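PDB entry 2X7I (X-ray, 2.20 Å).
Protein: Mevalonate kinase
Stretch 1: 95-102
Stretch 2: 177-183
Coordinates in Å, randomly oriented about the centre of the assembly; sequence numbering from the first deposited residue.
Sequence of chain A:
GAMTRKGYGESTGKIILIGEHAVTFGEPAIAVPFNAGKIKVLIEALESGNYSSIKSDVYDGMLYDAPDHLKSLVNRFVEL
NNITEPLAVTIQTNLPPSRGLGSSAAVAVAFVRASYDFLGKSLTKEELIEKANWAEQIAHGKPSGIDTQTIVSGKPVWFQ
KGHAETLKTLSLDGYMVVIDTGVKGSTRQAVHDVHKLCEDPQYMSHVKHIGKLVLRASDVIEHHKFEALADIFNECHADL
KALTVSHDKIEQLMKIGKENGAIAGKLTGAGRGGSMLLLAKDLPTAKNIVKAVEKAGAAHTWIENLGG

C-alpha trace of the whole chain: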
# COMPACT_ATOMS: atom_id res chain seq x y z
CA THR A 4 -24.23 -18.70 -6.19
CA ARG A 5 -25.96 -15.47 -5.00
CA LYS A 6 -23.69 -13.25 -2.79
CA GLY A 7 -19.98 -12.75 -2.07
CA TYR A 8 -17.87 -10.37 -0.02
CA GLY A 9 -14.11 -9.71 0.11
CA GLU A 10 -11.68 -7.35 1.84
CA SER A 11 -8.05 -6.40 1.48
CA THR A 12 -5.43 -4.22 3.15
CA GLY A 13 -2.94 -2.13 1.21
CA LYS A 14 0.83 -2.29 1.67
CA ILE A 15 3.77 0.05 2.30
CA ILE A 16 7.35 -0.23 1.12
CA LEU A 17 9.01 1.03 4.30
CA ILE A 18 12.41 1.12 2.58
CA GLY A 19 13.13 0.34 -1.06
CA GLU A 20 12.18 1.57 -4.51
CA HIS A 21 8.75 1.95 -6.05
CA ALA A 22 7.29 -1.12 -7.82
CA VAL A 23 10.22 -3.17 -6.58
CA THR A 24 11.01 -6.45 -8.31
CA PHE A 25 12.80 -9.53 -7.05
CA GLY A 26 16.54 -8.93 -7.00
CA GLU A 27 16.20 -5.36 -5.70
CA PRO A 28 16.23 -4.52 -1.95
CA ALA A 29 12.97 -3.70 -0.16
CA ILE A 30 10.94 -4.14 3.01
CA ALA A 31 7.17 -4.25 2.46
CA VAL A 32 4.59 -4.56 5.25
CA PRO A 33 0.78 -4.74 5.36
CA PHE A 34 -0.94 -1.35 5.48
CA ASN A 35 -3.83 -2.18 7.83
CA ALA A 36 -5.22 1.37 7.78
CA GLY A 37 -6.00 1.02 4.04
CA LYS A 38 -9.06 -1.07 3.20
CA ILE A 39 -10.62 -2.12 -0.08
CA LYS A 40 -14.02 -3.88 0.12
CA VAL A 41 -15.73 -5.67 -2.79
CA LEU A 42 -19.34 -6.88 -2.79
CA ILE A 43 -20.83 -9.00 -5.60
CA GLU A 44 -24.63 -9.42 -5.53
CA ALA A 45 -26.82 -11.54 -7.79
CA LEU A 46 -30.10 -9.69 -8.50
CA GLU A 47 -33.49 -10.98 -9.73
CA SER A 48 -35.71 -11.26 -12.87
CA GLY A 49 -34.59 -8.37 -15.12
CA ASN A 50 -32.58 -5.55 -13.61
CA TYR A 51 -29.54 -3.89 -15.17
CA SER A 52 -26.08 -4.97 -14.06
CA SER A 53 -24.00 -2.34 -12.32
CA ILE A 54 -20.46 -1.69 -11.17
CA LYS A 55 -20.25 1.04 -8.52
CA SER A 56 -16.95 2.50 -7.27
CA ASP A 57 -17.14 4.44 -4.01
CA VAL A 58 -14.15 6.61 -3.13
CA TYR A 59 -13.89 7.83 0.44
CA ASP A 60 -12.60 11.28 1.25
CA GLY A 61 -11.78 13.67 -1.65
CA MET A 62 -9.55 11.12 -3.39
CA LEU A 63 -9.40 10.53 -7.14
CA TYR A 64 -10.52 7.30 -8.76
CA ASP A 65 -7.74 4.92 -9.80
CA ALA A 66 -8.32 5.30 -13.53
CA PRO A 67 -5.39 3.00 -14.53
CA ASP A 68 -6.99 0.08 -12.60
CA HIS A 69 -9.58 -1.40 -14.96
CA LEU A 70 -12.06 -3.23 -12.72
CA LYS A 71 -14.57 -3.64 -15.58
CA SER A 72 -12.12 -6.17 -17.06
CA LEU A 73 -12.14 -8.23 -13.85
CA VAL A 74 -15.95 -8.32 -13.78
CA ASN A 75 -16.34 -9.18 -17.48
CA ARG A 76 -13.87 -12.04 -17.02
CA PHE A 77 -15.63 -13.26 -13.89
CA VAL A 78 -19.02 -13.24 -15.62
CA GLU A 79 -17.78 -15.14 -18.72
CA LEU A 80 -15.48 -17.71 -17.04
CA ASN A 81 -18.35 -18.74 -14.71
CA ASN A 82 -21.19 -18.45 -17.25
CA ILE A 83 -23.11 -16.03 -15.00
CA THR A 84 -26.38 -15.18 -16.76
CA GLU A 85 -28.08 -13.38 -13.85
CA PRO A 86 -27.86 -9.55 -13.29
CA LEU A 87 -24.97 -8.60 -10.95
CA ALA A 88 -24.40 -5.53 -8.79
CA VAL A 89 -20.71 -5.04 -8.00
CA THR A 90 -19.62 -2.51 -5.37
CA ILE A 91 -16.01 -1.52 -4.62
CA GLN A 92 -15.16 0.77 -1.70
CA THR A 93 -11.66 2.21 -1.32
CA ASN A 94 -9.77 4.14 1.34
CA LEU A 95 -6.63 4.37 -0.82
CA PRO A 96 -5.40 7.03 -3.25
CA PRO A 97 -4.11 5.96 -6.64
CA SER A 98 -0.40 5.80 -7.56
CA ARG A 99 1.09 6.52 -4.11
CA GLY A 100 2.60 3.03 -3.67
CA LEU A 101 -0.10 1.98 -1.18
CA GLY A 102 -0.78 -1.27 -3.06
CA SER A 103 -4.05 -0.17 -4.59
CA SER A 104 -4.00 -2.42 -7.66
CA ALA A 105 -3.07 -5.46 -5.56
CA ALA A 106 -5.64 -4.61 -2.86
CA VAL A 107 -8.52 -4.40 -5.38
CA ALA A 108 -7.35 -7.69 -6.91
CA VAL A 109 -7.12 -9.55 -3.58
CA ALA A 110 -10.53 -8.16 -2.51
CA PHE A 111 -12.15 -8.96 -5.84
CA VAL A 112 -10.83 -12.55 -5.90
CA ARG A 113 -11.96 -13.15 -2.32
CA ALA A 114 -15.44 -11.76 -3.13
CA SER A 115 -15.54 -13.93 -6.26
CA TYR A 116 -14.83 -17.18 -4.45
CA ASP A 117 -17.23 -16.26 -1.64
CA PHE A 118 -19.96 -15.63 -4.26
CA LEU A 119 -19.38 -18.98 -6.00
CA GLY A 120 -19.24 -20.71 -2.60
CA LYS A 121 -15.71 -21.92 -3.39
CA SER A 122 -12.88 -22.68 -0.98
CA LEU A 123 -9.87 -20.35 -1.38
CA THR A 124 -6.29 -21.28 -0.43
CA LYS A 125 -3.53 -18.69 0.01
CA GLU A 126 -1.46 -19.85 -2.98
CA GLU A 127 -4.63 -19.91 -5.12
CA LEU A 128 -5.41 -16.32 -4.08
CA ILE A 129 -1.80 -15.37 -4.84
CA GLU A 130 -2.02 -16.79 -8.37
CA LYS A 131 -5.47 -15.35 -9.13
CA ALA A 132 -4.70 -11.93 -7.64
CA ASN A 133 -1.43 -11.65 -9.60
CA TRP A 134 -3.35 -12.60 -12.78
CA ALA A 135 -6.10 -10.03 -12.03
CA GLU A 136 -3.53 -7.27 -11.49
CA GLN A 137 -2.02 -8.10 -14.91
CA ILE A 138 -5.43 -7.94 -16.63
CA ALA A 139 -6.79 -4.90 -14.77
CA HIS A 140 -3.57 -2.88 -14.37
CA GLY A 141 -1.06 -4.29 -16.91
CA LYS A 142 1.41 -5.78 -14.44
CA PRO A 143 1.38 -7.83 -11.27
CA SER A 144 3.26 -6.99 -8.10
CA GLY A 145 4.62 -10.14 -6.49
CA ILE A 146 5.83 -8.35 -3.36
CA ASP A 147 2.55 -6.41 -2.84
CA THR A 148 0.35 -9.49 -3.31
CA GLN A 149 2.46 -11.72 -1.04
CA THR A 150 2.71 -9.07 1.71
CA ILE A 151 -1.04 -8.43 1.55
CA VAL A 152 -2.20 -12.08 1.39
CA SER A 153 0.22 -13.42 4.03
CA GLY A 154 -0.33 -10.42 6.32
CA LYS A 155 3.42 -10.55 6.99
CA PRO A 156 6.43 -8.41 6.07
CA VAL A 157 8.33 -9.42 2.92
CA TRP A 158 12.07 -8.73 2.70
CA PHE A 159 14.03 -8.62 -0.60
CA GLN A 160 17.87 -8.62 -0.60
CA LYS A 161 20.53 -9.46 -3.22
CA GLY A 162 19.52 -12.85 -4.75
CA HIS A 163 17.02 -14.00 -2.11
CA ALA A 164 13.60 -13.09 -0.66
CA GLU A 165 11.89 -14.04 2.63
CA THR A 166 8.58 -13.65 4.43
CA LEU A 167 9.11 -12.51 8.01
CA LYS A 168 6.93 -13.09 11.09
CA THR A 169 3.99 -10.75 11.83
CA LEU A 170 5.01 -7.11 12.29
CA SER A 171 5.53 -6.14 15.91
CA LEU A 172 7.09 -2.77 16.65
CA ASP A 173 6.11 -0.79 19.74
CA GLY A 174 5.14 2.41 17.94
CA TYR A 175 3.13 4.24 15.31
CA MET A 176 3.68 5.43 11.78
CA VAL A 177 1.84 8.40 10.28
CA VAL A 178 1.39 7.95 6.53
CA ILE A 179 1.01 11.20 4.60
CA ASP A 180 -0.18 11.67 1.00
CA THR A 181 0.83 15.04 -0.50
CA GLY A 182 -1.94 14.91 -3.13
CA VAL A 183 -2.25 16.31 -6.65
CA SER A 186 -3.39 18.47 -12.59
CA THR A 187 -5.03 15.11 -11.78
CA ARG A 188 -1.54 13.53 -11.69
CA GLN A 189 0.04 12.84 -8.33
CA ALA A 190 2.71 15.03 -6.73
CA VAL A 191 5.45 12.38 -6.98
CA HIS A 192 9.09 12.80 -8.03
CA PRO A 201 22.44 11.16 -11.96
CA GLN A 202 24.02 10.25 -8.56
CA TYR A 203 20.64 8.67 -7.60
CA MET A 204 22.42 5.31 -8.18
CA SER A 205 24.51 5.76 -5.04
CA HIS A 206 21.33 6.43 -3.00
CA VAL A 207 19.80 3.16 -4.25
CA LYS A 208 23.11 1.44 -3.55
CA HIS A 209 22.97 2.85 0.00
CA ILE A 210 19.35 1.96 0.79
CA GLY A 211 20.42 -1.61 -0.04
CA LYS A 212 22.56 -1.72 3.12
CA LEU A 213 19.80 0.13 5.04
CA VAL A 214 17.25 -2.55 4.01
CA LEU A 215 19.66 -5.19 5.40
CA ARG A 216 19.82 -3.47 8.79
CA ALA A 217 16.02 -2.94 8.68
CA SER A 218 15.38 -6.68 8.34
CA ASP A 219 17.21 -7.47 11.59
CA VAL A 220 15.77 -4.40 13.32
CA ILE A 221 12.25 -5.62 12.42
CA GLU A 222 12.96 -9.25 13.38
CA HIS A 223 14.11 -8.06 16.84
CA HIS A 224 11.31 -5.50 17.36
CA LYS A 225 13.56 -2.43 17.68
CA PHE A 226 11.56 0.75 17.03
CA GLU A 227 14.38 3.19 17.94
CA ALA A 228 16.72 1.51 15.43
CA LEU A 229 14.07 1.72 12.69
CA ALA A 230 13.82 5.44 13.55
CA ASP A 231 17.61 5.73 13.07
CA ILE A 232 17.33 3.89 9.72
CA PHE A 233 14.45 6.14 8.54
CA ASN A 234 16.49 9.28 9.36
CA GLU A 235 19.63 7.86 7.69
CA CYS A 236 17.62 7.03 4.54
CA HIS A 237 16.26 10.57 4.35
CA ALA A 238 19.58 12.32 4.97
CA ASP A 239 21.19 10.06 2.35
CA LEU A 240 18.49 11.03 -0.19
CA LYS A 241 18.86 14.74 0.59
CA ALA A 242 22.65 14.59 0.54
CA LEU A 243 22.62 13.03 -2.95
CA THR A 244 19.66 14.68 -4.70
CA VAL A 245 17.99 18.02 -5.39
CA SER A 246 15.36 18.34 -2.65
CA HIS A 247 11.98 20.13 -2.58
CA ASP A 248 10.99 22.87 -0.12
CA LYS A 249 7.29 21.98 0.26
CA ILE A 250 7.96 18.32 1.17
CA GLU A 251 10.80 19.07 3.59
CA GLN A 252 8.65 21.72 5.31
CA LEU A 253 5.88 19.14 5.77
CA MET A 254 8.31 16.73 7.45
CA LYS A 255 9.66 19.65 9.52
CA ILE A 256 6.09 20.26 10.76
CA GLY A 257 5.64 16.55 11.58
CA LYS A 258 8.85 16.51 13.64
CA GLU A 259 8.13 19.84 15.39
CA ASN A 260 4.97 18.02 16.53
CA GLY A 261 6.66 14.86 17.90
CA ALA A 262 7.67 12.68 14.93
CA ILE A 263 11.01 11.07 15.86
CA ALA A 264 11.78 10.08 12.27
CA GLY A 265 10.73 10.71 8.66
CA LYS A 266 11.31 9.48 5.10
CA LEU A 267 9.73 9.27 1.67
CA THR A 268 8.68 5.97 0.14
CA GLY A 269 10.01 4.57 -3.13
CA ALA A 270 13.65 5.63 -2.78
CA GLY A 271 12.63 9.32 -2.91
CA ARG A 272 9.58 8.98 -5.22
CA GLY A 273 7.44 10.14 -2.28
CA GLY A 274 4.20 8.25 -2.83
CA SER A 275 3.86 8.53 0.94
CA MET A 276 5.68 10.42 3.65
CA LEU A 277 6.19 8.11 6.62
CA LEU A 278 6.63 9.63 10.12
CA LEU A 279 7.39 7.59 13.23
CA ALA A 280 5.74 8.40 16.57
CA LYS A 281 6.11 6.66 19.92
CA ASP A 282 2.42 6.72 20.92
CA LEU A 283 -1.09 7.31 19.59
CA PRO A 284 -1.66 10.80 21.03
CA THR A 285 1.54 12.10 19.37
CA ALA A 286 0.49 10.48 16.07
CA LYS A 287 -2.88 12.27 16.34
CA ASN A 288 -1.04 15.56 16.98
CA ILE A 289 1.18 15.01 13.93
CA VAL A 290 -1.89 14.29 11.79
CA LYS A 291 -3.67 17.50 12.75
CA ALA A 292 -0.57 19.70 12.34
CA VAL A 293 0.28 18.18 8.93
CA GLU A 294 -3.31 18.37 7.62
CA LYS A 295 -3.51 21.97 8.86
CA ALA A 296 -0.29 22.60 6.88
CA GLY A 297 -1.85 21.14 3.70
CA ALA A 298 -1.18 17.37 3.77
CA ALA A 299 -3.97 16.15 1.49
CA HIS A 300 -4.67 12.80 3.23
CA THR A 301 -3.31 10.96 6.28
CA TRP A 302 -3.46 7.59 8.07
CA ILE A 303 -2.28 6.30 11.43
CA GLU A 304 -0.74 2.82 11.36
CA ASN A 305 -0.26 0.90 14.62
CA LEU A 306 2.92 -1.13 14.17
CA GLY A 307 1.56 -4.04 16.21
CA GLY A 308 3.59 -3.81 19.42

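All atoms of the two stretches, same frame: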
# COMPACT_ATOMS: atom_id res chain seq x y z
N LEU A 95 -8.00 4.19 -0.33
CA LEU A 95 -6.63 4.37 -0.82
C LEU A 95 -6.55 5.26 -2.05
O LEU A 95 -7.36 5.12 -2.96
CB LEU A 95 -6.03 3.01 -1.17
CG LEU A 95 -5.89 2.05 0.01
CD1 LEU A 95 -5.42 0.69 -0.47
CD2 LEU A 95 -4.95 2.61 1.04
N PRO A 96 -5.58 6.19 -2.08
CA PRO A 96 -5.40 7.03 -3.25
C PRO A 96 -4.65 6.25 -4.32
O PRO A 96 -3.92 5.30 -4.01
CB PRO A 96 -4.53 8.17 -2.72
CG PRO A 96 -3.71 7.54 -1.69
CD PRO A 96 -4.59 6.50 -1.03
N PRO A 97 -4.84 6.63 -5.59
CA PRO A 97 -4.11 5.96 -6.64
C PRO A 97 -2.65 6.45 -6.74
O PRO A 97 -2.36 7.63 -6.47
CB PRO A 97 -4.90 6.35 -7.88
CG PRO A 97 -5.46 7.71 -7.55
CD PRO A 97 -5.70 7.72 -6.09
N SER A 98 -1.77 5.52 -7.10
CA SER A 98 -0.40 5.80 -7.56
C SER A 98 0.53 6.38 -6.50
O SER A 98 1.49 7.07 -6.83
CB SER A 98 -0.44 6.72 -8.79
OG SER A 98 -1.22 6.14 -9.82
N ARG A 99 0.25 6.08 -5.23
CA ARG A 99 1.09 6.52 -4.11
C ARG A 99 1.89 5.36 -3.51
O ARG A 99 2.49 5.51 -2.45
CB ARG A 99 0.22 7.13 -3.01
CG ARG A 99 -0.73 8.24 -3.45
CD ARG A 99 -0.04 9.39 -4.18
NE ARG A 99 1.00 10.02 -3.36
CZ ARG A 99 1.41 11.29 -3.47
NH1 ARG A 99 0.86 12.11 -4.36
NH2 ARG A 99 2.36 11.74 -2.68
N GLY A 100 1.87 4.20 -4.16
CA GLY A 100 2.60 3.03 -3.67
C GLY A 100 1.91 2.30 -2.54
O GLY A 100 2.52 1.50 -1.85
N LEU A 101 0.61 2.56 -2.33
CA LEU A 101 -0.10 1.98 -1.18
C LEU A 101 -0.73 0.61 -1.51
O LEU A 101 -1.48 0.06 -0.71
CB LEU A 101 -1.12 2.98 -0.62
CG LEU A 101 -0.50 4.31 -0.13
CD1 LEU A 101 -1.53 5.40 0.05
CD2 LEU A 101 0.29 4.15 1.15
N GLY A 102 -0.39 0.07 -2.68
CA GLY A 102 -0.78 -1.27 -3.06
C GLY A 102 -2.21 -1.36 -3.54
O GLY A 102 -2.88 -2.38 -3.37
N VAL A 177 2.77 7.54 11.01
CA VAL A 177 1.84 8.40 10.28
C VAL A 177 2.20 8.35 8.80
O VAL A 177 3.34 8.60 8.43
CB VAL A 177 1.88 9.87 10.76
CG1 VAL A 177 0.94 10.73 9.93
CG2 VAL A 177 1.54 9.96 12.23
N VAL A 178 1.22 8.02 7.97
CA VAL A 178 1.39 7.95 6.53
C VAL A 178 0.73 9.18 5.93
O VAL A 178 -0.45 9.41 6.15
CB VAL A 178 0.77 6.66 5.98
CG1 VAL A 178 0.85 6.61 4.46
CG2 VAL A 178 1.44 5.44 6.60
N ILE A 179 1.51 9.97 5.20
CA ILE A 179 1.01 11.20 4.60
C ILE A 179 1.05 11.14 3.07
O ILE A 179 2.05 10.76 2.49
CB ILE A 179 1.85 12.41 5.06
CG1 ILE A 179 1.75 12.59 6.57
CG2 ILE A 179 1.39 13.67 4.33
CD1 ILE A 179 2.89 13.39 7.18
N ASP A 180 -0.06 11.52 2.45
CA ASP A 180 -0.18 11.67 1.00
C ASP A 180 -0.19 13.16 0.70
O ASP A 180 -0.99 13.90 1.25
CB ASP A 180 -1.49 10.99 0.53
CG ASP A 180 -1.85 11.28 -0.92
OD1 ASP A 180 -2.99 10.96 -1.32
OD2 ASP A 180 -1.02 11.83 -1.67
N THR A 181 0.72 13.62 -0.17
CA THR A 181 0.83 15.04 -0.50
C THR A 181 -0.15 15.49 -1.59
O THR A 181 -0.24 16.68 -1.88
CB THR A 181 2.26 15.44 -0.91
OG1 THR A 181 2.58 14.86 -2.18
CG2 THR A 181 3.28 14.96 0.14
N GLY A 182 -0.86 14.56 -2.22
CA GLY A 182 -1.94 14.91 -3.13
C GLY A 182 -1.52 15.30 -4.54
O GLY A 182 -0.40 15.03 -4.97
N VAL A 183 -2.44 15.96 -5.24
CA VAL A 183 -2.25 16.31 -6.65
C VAL A 183 -1.35 17.54 -6.82
O VAL A 183 -1.61 18.60 -6.26
CB VAL A 183 -3.60 16.57 -7.33
CG1 VAL A 183 -3.38 17.03 -8.75
CG2 VAL A 183 -4.46 15.31 -7.30

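Stretch 1 runs from L95 to G102 without regular helix or strand and ends at G102, which occupies the N-cap position immediately before a helix. Stretch 2 enters as the end of a β-strand, V177 to D180, and then leaves the extended conformation. The turn is visible in the torsions: T181 has phi/psi of -84/-7°, and G182 follows with a positive phi of 80°, a value that favours glycine. In stretch 1, S98, G100 and G102 also have positive phi. The two backbones stay apart. The closest CA pair is R99 CA and D180 CA, 7.4 Å apart; L101 pairs with V178 in register, with 9.9 Å between L101 CA and V178 CA. Side chains therefore make most of the contact, joined by one carbonyl of the backbone. The buried surface is modest, 245 Å² summed over both sides, and R99 and D180 provide the largest shares.

Within the strand, alternation sets which side chains face stretch 1. The CA-to-CB bonds of V178 and D180 point toward stretch 1, whereas that of I179 points away and its side chain comes no closer than 7.3 Å. On the other side, P96, R99 and L101 all direct their CB atoms toward stretch 2.

R99 is the centre of the polar contact. Its first three chi angles are all m, at -53°, -55° and -58°, and this conformation carries the guanidinium to the turn that follows the strand. There it meets three oxygens in two different ways. At its edge, near the plane where its N-H groups are directed, R99 NH2 donates a hydrogen bond to T181 OG1 at 3.2 Å with an angle of 152°. R99 NH1 donates to the backbone oxygen G182 O, also at 3.2 Å, but the angle of 122° makes this bond weak. Over one face lies D180 OD2, 3.1 Å from R99 CZ and 3.2 Å from R99 NE. The latter pair is a salt bridge, yet the oxygen sits well out of the guanidinium plane and no N-H points at it. The attraction is therefore one of opposite charges rather than a hydrogen bond.

D180 OD2 is also engaged within its own stretch, accepting a hydrogen bond from G182 N at 2.8 Å and 156°. The same oxygen thus ties the turn back to the end of the strand while facing the positive charge of R99. The other carboxylate oxygen, D180 OD1, approaches the proline ring of P96, 3.5 Å from P96 CB; this is a packing contact.

Farther back along the strand the chemistry becomes apolar. L101, with rotamer m,t, brings its CD2 methyl to 4.2 Å from V178 CG1, a van der Waals contact between two buried aliphatic side chains. The interface thus passes from this hydrophobic contact to the charged and hydrogen-bonded cluster around R99.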